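Local coordinates for ABC transporter ATP-binding protein (Leptospira interrogans serovar Copenhageni, PDB 4HZI) that probably binds and hydrolyses ATP as the ATPase subunit of an orphan ABC transporter linked to manganese utilization and tolerance, at residues Ile157-Lys166 with Glu178-Val189; Glu236-Ala244 with Ile253-Cys261. All blocks are in the same frame, centred on the assembly; numbering follows the deposited sequence.

Overall arrangement
Contact 1 (157-166 with 178-189) and contact 2 (236-244 with 253-261) lie at separate sites of one ATP-binding cassette, their centres 26 Å apart and their nearest atoms about 7 Å apart without touching. Contact 1 joins helix 148-160 to helix 176-188, whose first turn includes the end of an LSSGE sequence resembling the ABC signature. Contact 2 extends the hairpin 243-255 at the border of the mixed sheet. Helix 206-222 is their common neighbour: Lys181 and Phe184 of contact 1 meet it, and Phe240 of contact 2 stacks on its His220. Strand 62-67, which leads into the presumed P-loop, pairs with the start of strand 243-248, tying contact 2 to the nucleotide-binding core.

Contact 1 (Ile157-Lys166 with Glu178-Val189); sequences ILKDSDLLSK and EKKKILFLRSIV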
loop_
_atom_site.group_PDB
_atom_site.type_symbol
_atom_site.label_atom_id
_atom_site.label_comp_id
_atom_site.label_asym_id
_atom_site.label_seq_id
_atom_site.Cartn_x
_atom_site.Cartn_y
_atom_site.Cartn_z
ATOM N N ILE A 157 11.663 13.855 24.654
ATOM C CA ILE A 157 10.901 13.680 23.400
ATOM C C ILE A 157 9.684 12.743 23.613
ATOM O O ILE A 157 8.515 13.102 23.287
ATOM C CB ILE A 157 11.832 13.188 22.245
ATOM C CG1 ILE A 157 12.814 14.306 21.827
ATOM C CG2 ILE A 157 11.022 12.813 21.030
ATOM C CD1 ILE A 157 14.006 13.831 21.025
ATOM N N LEU A 158 9.964 11.568 24.184
ATOM C CA LEU A 158 8.904 10.622 24.531
ATOM C C LEU A 158 7.896 11.266 25.466
ATOM O O LEU A 158 6.683 11.190 25.226
ATOM C CB LEU A 158 9.481 9.350 25.132
ATOM C CG LEU A 158 10.347 8.512 24.206
ATOM C CD1 LEU A 158 11.178 7.515 24.970
ATOM C CD2 LEU A 158 9.505 7.785 23.153
ATOM N N LYS A 159 8.374 11.962 26.503
ATOM C CA LYS A 159 7.429 12.596 27.423
ATOM C C LYS A 159 6.549 13.599 26.707
ATOM O O LYS A 159 5.326 13.579 26.877
ATOM C CB LYS A 159 8.125 13.263 28.619
ATOM C CG LYS A 159 7.129 13.711 29.691
ATOM C CD LYS A 159 7.773 13.992 31.049
ATOM C CE LYS A 159 8.295 15.414 31.144
ATOM N NZ LYS A 159 9.296 15.563 32.237
ATOM N N ASP A 160 7.159 14.475 25.902
ATOM C CA ASP A 160 6.390 15.496 25.169
ATOM C C ASP A 160 5.279 14.884 24.293
ATOM O O ASP A 160 4.265 15.522 24.068
ATOM C CB ASP A 160 7.301 16.366 24.292
ATOM C CG ASP A 160 8.242 17.248 25.101
ATOM O OD1 ASP A 160 8.165 17.222 26.349
ATOM O OD2 ASP A 160 9.058 17.972 24.487
ATOM N N SER A 161 5.492 13.656 23.819
ATOM C CA SER A 161 4.502 12.911 22.997
ATOM C C SER A 161 3.765 11.796 23.746
ATOM O O SER A 161 3.166 10.924 23.119
ATOM C CB SER A 161 5.203 12.280 21.775
ATOM O OG SER A 161 5.453 13.272 20.795
ATOM N N ASP A 162 3.820 11.807 25.077
ATOM C CA ASP A 162 3.045 10.866 25.898
ATOM C C ASP A 162 3.338 9.394 25.603
ATOM O O ASP A 162 2.428 8.587 25.476
ATOM C CB ASP A 162 1.536 11.167 25.782
ATOM C CG ASP A 162 1.187 12.603 26.214
ATOM O OD1 ASP A 162 1.803 13.109 27.178
ATOM O OD2 ASP A 162 0.304 13.239 25.589
ATOM N N LEU A 163 4.626 9.057 25.511
ATOM C CA LEU A 163 5.067 7.703 25.209
ATOM C C LEU A 163 6.248 7.283 26.084
ATOM O O LEU A 163 6.901 6.280 25.811
ATOM C CB LEU A 163 5.443 7.619 23.715
ATOM C CG LEU A 163 4.318 7.704 22.668
ATOM C CD1 LEU A 163 4.840 8.047 21.257
ATOM C CD2 LEU A 163 3.595 6.367 22.593
ATOM N N LEU A 164 6.513 8.034 27.164
ATOM C CA LEU A 164 7.647 7.729 28.053
ATOM C C LEU A 164 7.451 6.345 28.635
ATOM O O LEU A 164 8.394 5.561 28.773
ATOM C CB LEU A 164 7.750 8.778 29.163
ATOM C CG LEU A 164 8.920 8.686 30.140
ATOM C CD1 LEU A 164 10.265 8.836 29.440
ATOM C CD2 LEU A 164 8.736 9.779 31.185
ATOM N N SER A 165 6.188 6.014 28.881
ATOM C CA SER A 165 5.835 4.713 29.420
ATOM C C SER A 165 6.329 3.558 28.564
ATOM O O SER A 165 6.475 2.456 29.090
ATOM C CB SER A 165 4.319 4.606 29.640
ATOM O OG SER A 165 3.638 4.436 28.418
ATOM N N LYS A 166 6.592 3.783 27.263
ATOM C CA LYS A 166 7.101 2.707 26.403
ATOM C C LYS A 166 8.613 2.727 26.164
ATOM O O LYS A 166 9.121 1.947 25.355
ATOM C CB LYS A 166 6.393 2.744 25.049
ATOM C CG LYS A 166 4.879 2.680 25.123
ATOM C CD LYS A 166 4.283 2.487 23.730
ATOM C CE LYS A 166 2.774 2.643 23.740
ATOM N NZ LYS A 166 2.127 1.459 24.356
ATOM N N GLU A 178 2.054 2.467 15.777
ATOM C CA GLU A 178 3.012 2.875 16.808
ATOM C C GLU A 178 4.452 2.856 16.346
ATOM O O GLU A 178 5.199 3.737 16.736
ATOM C CB GLU A 178 2.876 1.969 18.042
ATOM C CG GLU A 178 1.578 2.189 18.760
ATOM C CD GLU A 178 1.306 1.217 19.906
ATOM O OE1 GLU A 178 1.891 0.115 19.962
ATOM O OE2 GLU A 178 0.454 1.579 20.738
ATOM N N LYS A 179 4.867 1.873 15.543
ATOM C CA LYS A 179 6.230 1.892 15.005
ATOM C C LYS A 179 6.483 3.176 14.237
ATOM O O LYS A 179 7.568 3.748 14.332
ATOM C CB LYS A 179 6.478 0.706 14.112
ATOM C CG LYS A 179 6.593 -0.577 14.904
ATOM C CD LYS A 179 6.786 -1.767 13.996
ATOM C CE LYS A 179 6.639 -3.041 14.807
ATOM N NZ LYS A 179 7.018 -4.174 13.967
ATOM N N LYS A 180 5.488 3.612 13.455
ATOM C CA LYS A 180 5.657 4.824 12.656
ATOM C C LYS A 180 5.777 6.057 13.550
ATOM O O LYS A 180 6.556 6.945 13.244
ATOM C CB LYS A 180 4.545 4.994 11.612
ATOM C CG LYS A 180 4.427 3.867 10.587
ATOM C CD LYS A 180 5.703 3.622 9.833
ATOM C CE LYS A 180 5.573 2.465 8.849
ATOM N NZ LYS A 180 5.251 2.934 7.493
ATOM N N LYS A 181 5.066 6.091 14.686
ATOM C CA LYS A 181 5.221 7.181 15.654
ATOM C C LYS A 181 6.629 7.264 16.141
ATOM O O LYS A 181 7.186 8.345 16.250
ATOM C CB LYS A 181 4.315 6.992 16.877
ATOM C CG LYS A 181 2.846 6.886 16.564
ATOM C CD LYS A 181 2.029 6.616 17.825
ATOM C CE LYS A 181 0.619 6.217 17.458
ATOM N NZ LYS A 181 -0.288 6.218 18.654
ATOM N N ILE A 182 7.213 6.114 16.434
ATOM C CA ILE A 182 8.542 6.079 16.982
ATOM C C ILE A 182 9.574 6.448 15.925
ATOM O O ILE A 182 10.556 7.179 16.225
ATOM C CB ILE A 182 8.824 4.715 17.673
ATOM C CG1 ILE A 182 7.909 4.534 18.909
ATOM C CG2 ILE A 182 10.267 4.590 18.066
ATOM C CD1 ILE A 182 7.724 5.728 19.800
ATOM N N LEU A 183 9.356 5.990 14.688
ATOM C CA LEU A 183 10.193 6.445 13.576
ATOM C C LEU A 183 10.081 7.950 13.348
ATOM O O LEU A 183 11.091 8.597 13.019
ATOM C CB LEU A 183 9.928 5.665 12.298
ATOM C CG LEU A 183 10.296 4.183 12.408
ATOM C CD1 LEU A 183 9.924 3.448 11.130
ATOM C CD2 LEU A 183 11.767 4.014 12.716
ATOM N N PHE A 184 8.913 8.525 13.528
ATOM C CA PHE A 184 8.794 9.957 13.462
ATOM C C PHE A 184 9.668 10.639 14.554
ATOM O O PHE A 184 10.423 11.589 14.286
ATOM C CB PHE A 184 7.351 10.347 13.578
ATOM C CG PHE A 184 7.094 11.832 13.511
ATOM C CD1 PHE A 184 7.119 12.622 14.650
ATOM C CD2 PHE A 184 6.827 12.455 12.302
ATOM C CE1 PHE A 184 6.861 13.983 14.592
ATOM C CE2 PHE A 184 6.577 13.810 12.233
ATOM C CZ PHE A 184 6.612 14.589 13.371
ATOM N N LEU A 185 9.610 10.116 15.780
ATOM C CA LEU A 185 10.415 10.694 16.870
ATOM C C LEU A 185 11.899 10.621 16.560
ATOM O O LEU A 185 12.657 11.588 16.767
ATOM C CB LEU A 185 10.088 10.021 18.218
ATOM C CG LEU A 185 8.665 10.212 18.690
ATOM C CD1 LEU A 185 8.457 9.686 20.091
ATOM C CD2 LEU A 185 8.290 11.695 18.590
ATOM N N ARG A 186 12.314 9.473 16.052
ATOM C CA ARG A 186 13.676 9.265 15.623
ATOM C C ARG A 186 14.125 10.324 14.591
ATOM O O ARG A 186 15.286 10.815 14.633
ATOM C CB ARG A 186 13.811 7.886 15.047
ATOM C CG ARG A 186 15.183 7.611 14.471
ATOM C CD ARG A 186 15.299 6.204 13.914
ATOM N NE ARG A 186 16.613 5.988 13.332
ATOM C CZ ARG A 186 17.050 6.501 12.175
ATOM N NH1 ARG A 186 16.266 7.265 11.422
ATOM N NH2 ARG A 186 18.298 6.261 11.773
ATOM N N SER A 187 13.198 10.654 13.684
ATOM C CA SER A 187 13.460 11.569 12.558
ATOM C C SER A 187 13.676 13.009 13.051
ATOM O O SER A 187 14.354 13.807 12.399
ATOM C CB SER A 187 12.305 11.430 11.487
ATOM O OG SER A 187 11.169 12.237 11.803
ATOM N N ILE A 188 13.149 13.336 14.233
ATOM C CA ILE A 188 13.317 14.673 14.798
ATOM C C ILE A 188 14.342 14.766 15.952
ATOM O O ILE A 188 14.578 15.838 16.485
ATOM C CB ILE A 188 11.971 15.271 15.218
ATOM C CG1 ILE A 188 11.321 14.455 16.339
ATOM C CG2 ILE A 188 11.066 15.348 14.014
ATOM C CD1 ILE A 188 10.164 15.174 16.993
ATOM N N VAL A 189 14.986 13.655 16.279
ATOM C CA VAL A 189 15.984 13.616 17.368
ATOM C C VAL A 189 17.134 14.651 17.205
ATOM O O VAL A 189 17.642 15.173 18.198
ATOM C CB VAL A 189 16.525 12.166 17.564
ATOM C CG1 VAL A 189 17.600 11.821 16.552
ATOM C CG2 VAL A 189 17.078 11.939 18.966
#
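Helix 148-160 ends beside helix 176-188, with Ile157 CA 7.2 Å from Leu185 CA, and a Schellman motif then turns the chain so that Leu163 rejoins the same interface. The closing bonds run from Leu163 N to Leu158 O and from Asp162 N, at a positive phi, to Lys159 O. Leu185 divides its two methyls among the partners. Leu185 CD2 meets Ile157 CG2 at 3.8 Å and also reaches Ser161 OG; Leu185 CD1 lies 3.8 Å from Leu158 CD2 and 4.1 Å from Leu163 CD1. Ile157 places CG2 opposite its own backbone N (CG1 at chi1 -69°) and slides past Leu185 in the reverse direction, while Ile157 CD1 approaches Val189 CG2 at 4.2 Å. Leu163 CD1 also touches Ile182 CD1 (4.0 Å). Beyond this apolar row, Lys166 bends at its last torsion (chi4 -74°), leaving Lys166 NZ 4.0 Å from Glu178 OE2, a long salt bridge; Glu178 OE1 instead accepts from Ser175 N, within the signature-like LSSGE sequence. Val128 and Ile132 of helix 128-133 pack on Leu158, the former also on Ile182 and the latter on Leu185. No hydrogen bond crosses this contact, so cohesion comes from interlocking aliphatic branches, with the distant ion pair contributing probably little.

Contact 2 (Glu236-Ala244 with Ile253-Cys261); sequences EIPDFYSKA and IHFGPIEEC
Ala244 and Gly256 form an antiparallel hydrogen-bonded pair: Ala244 N donates to Gly256 O at 2.9 Å, and Gly256 N returns a bond of 3.0 Å to Ala244 O. A third backbone bond, Ile258 N to Ser242 O (2.9 Å, 164° at the hydrogen), comes from above the carbonyl plane by 48°. It engages an amide of the first helical turn, just after Pro257 at the N-cap, so the ladder passes directly into helix 258-261. Ser242 O also accepts from a water at 2.7 Å, which bridges to Glu259 OE2.

Weaker CA-H...O contacts reinforce the pairing, among them Phe255 CA to Ala244 O (3.3 Å) and Lys243 CA to Gly256 O. Gly256 is extended in a region where a CB would press on the preceding carbonyl oxygen, which suits glycine at this corner.

Among the side chains, Ala244 O lies at the edge of the Phe255 ring, near its plane and 3.3 Å from Phe255 CD1. Lys243, folded back by three bent torsions, lays CE obliquely by the same ring. Ile258 has CG1 anti to its backbone N (chi1 -166°), which leaves Ile258 CG2 to lean on Tyr241 O at 3.5 Å. Ala244 CB packs against Cys261 SG at 3.9 Å.

Ser242 and Lys243 are also backbone-bonded to His62 and Val64 of strand 62-67. Phe262 covers Ile237 and Ala244. Tyr241 packs on Val64 and hydrogen-bonds through OH to Ser227 OG, at strands of the mixed sheet, while on the other segment His254 touches Asn266 of helix 264-271.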
loop_
_atom_site.group_PDB
_atom_site.type_symbol
_atom_site.label_atom_id
_atom_site.label_comp_id
_atom_site.label_asym_id
_atom_site.label_seq_id
_atom_site.Cartn_x
_atom_site.Cartn_y
_atom_site.Cartn_z
ATOM N N GLU A 236 -4.269 9.400 2.438
ATOM C CA GLU A 236 -3.251 9.379 3.471
ATOM C C GLU A 236 -2.801 10.754 3.927
ATOM O O GLU A 236 -1.856 10.841 4.724
ATOM C CB GLU A 236 -2.002 8.664 2.935
ATOM C CG GLU A 236 -2.174 7.168 2.809
ATOM C CD GLU A 236 -0.986 6.462 2.177
ATOM O OE1 GLU A 236 0.063 7.098 1.854
ATOM O OE2 GLU A 236 -1.108 5.244 2.057
ATOM N N ILE A 237 -3.381 11.819 3.364
ATOM C CA ILE A 237 -2.853 13.179 3.573
ATOM C C ILE A 237 -3.599 13.856 4.713
ATOM O O ILE A 237 -4.762 14.163 4.568
ATOM C CB ILE A 237 -3.028 14.057 2.312
ATOM C CG1 ILE A 237 -2.242 13.444 1.146
ATOM C CG2 ILE A 237 -2.511 15.445 2.584
ATOM C CD1 ILE A 237 -2.551 14.014 -0.204
ATOM N N PRO A 238 -2.910 14.182 5.809
ATOM C CA PRO A 238 -3.609 14.874 6.897
ATOM C C PRO A 238 -4.064 16.279 6.533
ATOM O O PRO A 238 -3.493 16.944 5.652
ATOM C CB PRO A 238 -2.552 15.002 7.994
ATOM C CG PRO A 238 -1.386 14.255 7.578
ATOM C CD PRO A 238 -1.527 13.836 6.140
ATOM N N ASP A 239 -5.023 16.780 7.299
ATOM C CA ASP A 239 -5.583 18.097 7.054
ATOM C C ASP A 239 -4.648 19.291 7.150
ATOM O O ASP A 239 -4.948 20.337 6.586
ATOM C CB ASP A 239 -6.789 18.340 7.995
ATOM C CG ASP A 239 -6.385 18.557 9.485
ATOM O OD1 ASP A 239 -5.217 18.322 9.908
ATOM O OD2 ASP A 239 -7.283 18.970 10.257
ATOM N N PHE A 240 -3.526 19.195 7.846
ATOM C CA PHE A 240 -2.685 20.385 7.979
ATOM C C PHE A 240 -1.756 20.667 6.761
ATOM O O PHE A 240 -1.050 21.633 6.741
ATOM C CB PHE A 240 -1.904 20.393 9.282
ATOM C CG PHE A 240 -0.965 19.269 9.468
ATOM C CD1 PHE A 240 0.324 19.307 8.925
ATOM C CD2 PHE A 240 -1.318 18.186 10.221
ATOM C CE1 PHE A 240 1.205 18.264 9.108
ATOM C CE2 PHE A 240 -0.449 17.123 10.402
ATOM C CZ PHE A 240 0.823 17.142 9.833
ATOM N N TYR A 241 -1.765 19.786 5.779
ATOM C CA TYR A 241 -1.031 20.009 4.516
ATOM C C TYR A 241 -1.736 21.069 3.701
ATOM O O TYR A 241 -2.899 20.928 3.312
ATOM C CB TYR A 241 -0.820 18.673 3.746
ATOM C CG TYR A 241 0.329 17.980 4.414
ATOM C CD1 TYR A 241 1.648 18.310 4.110
ATOM C CD2 TYR A 241 0.103 17.069 5.454
ATOM C CE1 TYR A 241 2.705 17.756 4.833
ATOM C CE2 TYR A 241 1.157 16.527 6.177
ATOM C CZ TYR A 241 2.438 16.847 5.886
ATOM O OH TYR A 241 3.462 16.271 6.656
ATOM N N SER A 242 -1.048 22.171 3.471
ATOM C CA SER A 242 -1.681 23.317 2.809
ATOM C C SER A 242 -1.214 23.587 1.370
ATOM O O SER A 242 -1.814 24.400 0.661
ATOM C CB SER A 242 -1.397 24.566 3.652
ATOM O OG SER A 242 -0.030 24.947 3.558
ATOM N N LYS A 243 -0.133 22.938 0.949
ATOM C CA LYS A 243 0.482 23.148 -0.389
ATOM C C LYS A 243 0.725 21.774 -0.971
ATOM O O LYS A 243 0.906 20.803 -0.215
ATOM C CB LYS A 243 1.852 23.797 -0.279
ATOM C CG LYS A 243 1.915 25.141 0.411
ATOM C CD LYS A 243 1.411 26.228 -0.515
ATOM C CE LYS A 243 2.434 26.543 -1.591
ATOM N NZ LYS A 243 2.482 28.012 -1.836
ATOM N N ALA A 244 0.779 21.677 -2.296
ATOM C CA ALA A 244 1.082 20.383 -2.921
ATOM C C ALA A 244 1.879 20.606 -4.200
ATOM O O ALA A 244 1.865 21.686 -4.836
ATOM C CB ALA A 244 -0.161 19.620 -3.211
ATOM N N ILE A 253 3.181 18.707 -12.611
ATOM C CA ILE A 253 1.866 18.914 -13.284
ATOM C C ILE A 253 1.245 20.233 -12.706
ATOM O O ILE A 253 0.702 21.063 -13.446
ATOM C CB ILE A 253 0.936 17.674 -13.018
ATOM C CG1 ILE A 253 1.364 16.454 -13.834
ATOM C CG2 ILE A 253 -0.531 17.905 -13.347
ATOM C CD1 ILE A 253 2.041 16.799 -15.148
ATOM N N HIS A 254 1.379 20.439 -11.397
ATOM C CA HIS A 254 0.935 21.683 -10.742
ATOM C C HIS A 254 1.626 21.805 -9.371
ATOM O O HIS A 254 1.982 20.780 -8.752
ATOM C CB HIS A 254 -0.626 21.756 -10.609
ATOM C CG HIS A 254 -1.113 23.178 -10.504
ATOM N ND1 HIS A 254 -1.382 23.794 -9.301
ATOM C CD2 HIS A 254 -1.237 24.140 -11.450
ATOM C CE1 HIS A 254 -1.707 25.060 -9.517
ATOM N NE2 HIS A 254 -1.609 25.299 -10.809
ATOM N N PHE A 255 1.880 23.042 -8.951
ATOM C CA PHE A 255 2.410 23.359 -7.647
ATOM C C PHE A 255 1.581 24.531 -7.139
ATOM O O PHE A 255 1.378 25.525 -7.865
ATOM C CB PHE A 255 3.888 23.774 -7.715
ATOM C CG PHE A 255 4.399 24.502 -6.493
ATOM C CD1 PHE A 255 4.272 23.935 -5.227
ATOM C CD2 PHE A 255 4.982 25.736 -6.589
ATOM C CE1 PHE A 255 4.697 24.606 -4.102
ATOM C CE2 PHE A 255 5.418 26.416 -5.457
ATOM C CZ PHE A 255 5.289 25.848 -4.217
ATOM N N GLY A 256 1.095 24.425 -5.910
ATOM C CA GLY A 256 0.395 25.564 -5.294
ATOM C C GLY A 256 -0.399 25.199 -4.059
ATOM O O GLY A 256 -0.192 24.127 -3.452
ATOM N N PRO A 257 -1.317 26.093 -3.642
ATOM C CA PRO A 257 -2.211 25.769 -2.528
ATOM C C PRO A 257 -2.901 24.463 -2.819
ATOM O O PRO A 257 -3.334 24.211 -3.931
ATOM C CB PRO A 257 -3.231 26.945 -2.519
ATOM C CG PRO A 257 -2.514 28.076 -3.189
ATOM C CD PRO A 257 -1.620 27.409 -4.243
ATOM N N ILE A 258 -3.036 23.630 -1.804
ATOM C CA ILE A 258 -3.567 22.295 -2.034
ATOM C C ILE A 258 -4.978 22.321 -2.669
ATOM O O ILE A 258 -5.288 21.515 -3.495
ATOM C CB ILE A 258 -3.472 21.471 -0.760
ATOM C CG1 ILE A 258 -3.684 19.981 -1.042
ATOM C CG2 ILE A 258 -4.429 22.032 0.326
ATOM C CD1 ILE A 258 -3.309 19.140 0.168
ATOM N N GLU A 259 -5.843 23.259 -2.311
ATOM C CA GLU A 259 -7.186 23.300 -2.948
ATOM C C GLU A 259 -7.110 23.571 -4.446
ATOM O O GLU A 259 -7.966 23.124 -5.218
ATOM C CB GLU A 259 -8.145 24.361 -2.326
ATOM C CG GLU A 259 -7.923 24.732 -0.869
ATOM C CD GLU A 259 -6.832 25.807 -0.686
ATOM O OE1 GLU A 259 -7.075 27.054 -0.863
ATOM O OE2 GLU A 259 -5.707 25.390 -0.339
ATOM N N GLU A 260 -6.094 24.318 -4.864
ATOM C CA GLU A 260 -5.867 24.608 -6.281
ATOM C C GLU A 260 -5.334 23.367 -6.945
ATOM O O GLU A 260 -5.770 23.002 -8.043
ATOM C CB GLU A 260 -4.829 25.750 -6.358
ATOM C CG GLU A 260 -4.502 26.310 -7.739
ATOM C CD GLU A 260 -3.473 27.409 -7.655
ATOM O OE1 GLU A 260 -3.862 28.567 -7.384
ATOM O OE2 GLU A 260 -2.228 27.146 -7.840
ATOM N N CYS A 261 -4.381 22.669 -6.294
ATOM C CA CYS A 261 -3.859 21.444 -6.919
ATOM C C CYS A 261 -4.860 20.321 -6.983
ATOM O O CYS A 261 -4.831 19.526 -7.910
ATOM C CB CYS A 261 -2.665 20.894 -6.165
ATOM S SG CYS A 261 -1.275 21.943 -6.198
HETATM O O HOH W 1 -3.807 26.084 1.195
#